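Local coordinates for protein endo-beta-mannanase (Rhizomucor miehei, PDB 4QP0) that probably hydrolyses internal beta-1,4-mannosidic linkages of mannans, galactomannans and glucomannans as a secreted glycoside hydrolase of family 5, at residues T348-N351 / H352-M356. Sequence-based numbering, arbitrary orientation.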
ATOM      1  N   THR A 348      20.450  -2.223  -7.629  1.00 31.65           N
ATOM      2  CA  THR A 348      19.345  -2.490  -6.699  1.00 31.72           C
ATOM      3  C   THR A 348      18.044  -1.806  -7.133  1.00 32.99           C
ATOM      4  O   THR A 348      16.947  -2.316  -6.881  1.00 32.93           O
ATOM      5  CB  THR A 348      19.679  -2.061  -5.249  1.00 31.01           C
ATOM      6  OG1 THR A 348      20.092  -0.691  -5.224  1.00 30.98           O
ATOM      7  CG2 THR A 348      20.790  -2.910  -4.667  1.00 31.19           C
ATOM      8  N   VAL A 349      18.165  -0.650  -7.785  1.00 34.49           N
ATOM      9  CA  VAL A 349      17.010   0.225  -8.006  1.00 33.40           C
ATOM     10  C   VAL A 349      16.983   0.842  -9.399  1.00 34.86           C
ATOM     11  O   VAL A 349      15.949   0.818 -10.070  1.00 34.95           O
ATOM     12  CB  VAL A 349      16.974   1.364  -6.963  1.00 32.79           C
ATOM     13  CG1 VAL A 349      15.920   2.399  -7.329  1.00 33.82           C
ATOM     14  CG2 VAL A 349      16.721   0.824  -5.560  1.00 32.75           C
ATOM     15  N   THR A 350      18.126   1.383  -9.823  1.00 34.11           N
ATOM     16  CA  THR A 350      18.192   2.279 -10.984  1.00 34.64           C
ATOM     17  C   THR A 350      18.012   1.593 -12.338  1.00 34.73           C
ATOM     18  O   THR A 350      17.175   2.023 -13.143  1.00 35.22           O
ATOM     19  CB  THR A 350      19.453   3.184 -10.929  1.00 33.66           C
ATOM     20  OG1 THR A 350      19.109   4.406 -10.273  1.00 33.48           O
ATOM     21  CG2 THR A 350      20.013   3.513 -12.314  1.00 35.40           C
ATOM     22  N   ASN A 351      18.780   0.530 -12.582  1.00 33.53           N
ATOM     23  CA  ASN A 351      18.675  -0.217 -13.834  1.00 32.93           C
ATOM     24  C   ASN A 351      17.237  -0.578 -14.169  1.00 33.29           C
ATOM     25  O   ASN A 351      16.809  -0.437 -15.312  1.00 34.30           O
ATOM     26  CB  ASN A 351      19.543  -1.475 -13.795  1.00 31.25           C
ATOM     27  CG  ASN A 351      21.026  -1.165 -13.944  1.00 32.20           C
ATOM     28  OD1 ASN A 351      21.423  -0.009 -14.151  1.00 30.10           O
ATOM     29  ND2 ASN A 351      21.854  -2.199 -13.827  1.00 31.80           N
ATOM     30  N   HIS A 352      16.496  -1.019 -13.153  1.00 33.36           N
ATOM     31  CA  HIS A 352      15.120  -1.457 -13.332  1.00 33.26           C
ATOM     32  C   HIS A 352      14.159  -0.323 -13.525  1.00 33.91           C
ATOM     33  O   HIS A 352      13.206  -0.448 -14.302  1.00 35.69           O
ATOM     34  CB  HIS A 352      14.685  -2.313 -12.152  1.00 32.45           C
ATOM     35  CG  HIS A 352      13.293  -2.881 -12.286  1.00 31.69           C
ATOM     36  ND1 HIS A 352      12.927  -3.665 -13.316  1.00 31.10           N
ATOM     37  CD2 HIS A 352      12.174  -2.762 -11.460  1.00 30.82           C
ATOM     38  CE1 HIS A 352      11.639  -4.030 -13.159  1.00 30.97           C
ATOM     39  NE2 HIS A 352      11.181  -3.474 -12.024  1.00 29.84           N
ATOM     40  N   ALA A 353      14.379   0.782 -12.815  1.00 34.08           N
ATOM     41  CA  ALA A 353      13.504   1.951 -12.919  1.00 34.67           C
ATOM     42  C   ALA A 353      13.461   2.467 -14.358  1.00 35.76           C
ATOM     43  O   ALA A 353      12.378   2.714 -14.901  1.00 35.59           O
ATOM     44  CB  ALA A 353      13.948   3.045 -11.959  1.00 33.87           C
ATOM     45  N   ASP A 354      14.642   2.592 -14.971  1.00 36.52           N
ATOM     46  CA  ASP A 354      14.780   3.006 -16.373  1.00 37.54           C
ATOM     47  C   ASP A 354      14.116   2.031 -17.345  1.00 35.83           C
ATOM     48  O   ASP A 354      13.495   2.454 -18.316  1.00 37.54           O
ATOM     49  CB  ASP A 354      16.262   3.183 -16.752  1.00 39.27           C
ATOM     50  CG  ASP A 354      16.979   4.204 -15.875  1.00 42.51           C
ATOM     51  OD1 ASP A 354      16.424   5.301 -15.623  1.00 45.32           O
ATOM     52  OD2 ASP A 354      18.108   3.909 -15.432  1.00 44.14           O
ATOM     53  N   ALA A 355      14.252   0.734 -17.076  1.00 34.26           N
ATOM     54  CA  ALA A 355      13.692  -0.302 -17.939  1.00 33.89           C
ATOM     55  C   ALA A 355      12.158  -0.311 -17.921  1.00 34.41           C
ATOM     56  O   ALA A 355      11.531  -0.550 -18.952  1.00 35.14           O
ATOM     57  CB  ALA A 355      14.254  -1.668 -17.571  1.00 33.05           C
ATOM     58  N   MET A 356      11.557  -0.047 -16.760  1.00 32.26           N
ATOM     59  CA  MET A 356      10.111   0.126 -16.691  1.00 32.88           C
ATOM     60  C   MET A 356       9.676   1.444 -17.334  1.00 33.52           C
ATOM     61  O   MET A 356       8.657   1.494 -18.018  1.00 34.16           O
ATOM     62  CB  MET A 356       9.609   0.050 -15.244  1.00 32.54           C
ATOM     63  CG  MET A 356       9.885  -1.274 -14.552  1.00 31.84           C
ATOM     64  SD  MET A 356       8.964  -2.659 -15.245  1.00 32.04           S
ATOM     65  CE  MET A 356       7.486  -2.607 -14.221  1.00 29.04           C
TER
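D354 N donates to T350 O at 3.2 Å, almost straight at the hydrogen (174°), and A353 N reaches V349 O, also at 3.2 Å but more bent. The A355 N to N351 O bond at 3.3 Å is weak. These i to i+4 bonds belong to helix 345-358. On its solvent-facing side, D354 and T350 lie side by side: with D354 CG beside the D354 backbone N (chi1 -58°), D354 OD2 stands 3.1 Å from T350 O, two acceptors, so no hydrogen bond holds this probably mildly unfavourable approach. The small methyl of A353 lies against the carbonyl oxygens of V349 and T350 and touches E22 of strand 17-25. V349, apolar as suits the buried side, packs on F323. There H352 swings its ring away from the turn, CG anti to the backbone N (chi1 -177°), and M356 CG lies 3.5 Å above the ring plane, offset toward its rim. H352 ND1 is hydrogen-bonded to E314 OE2 and NE2 to D321 OD2; two acidic partners would probably favour a protonated ring. Backbone bonding thus builds the turn, and the histidine ties it to helix 299-315 and strand 320-323 of the TIM barrel, while D354 and N351, polar residues suited to water, lie on the exposed side.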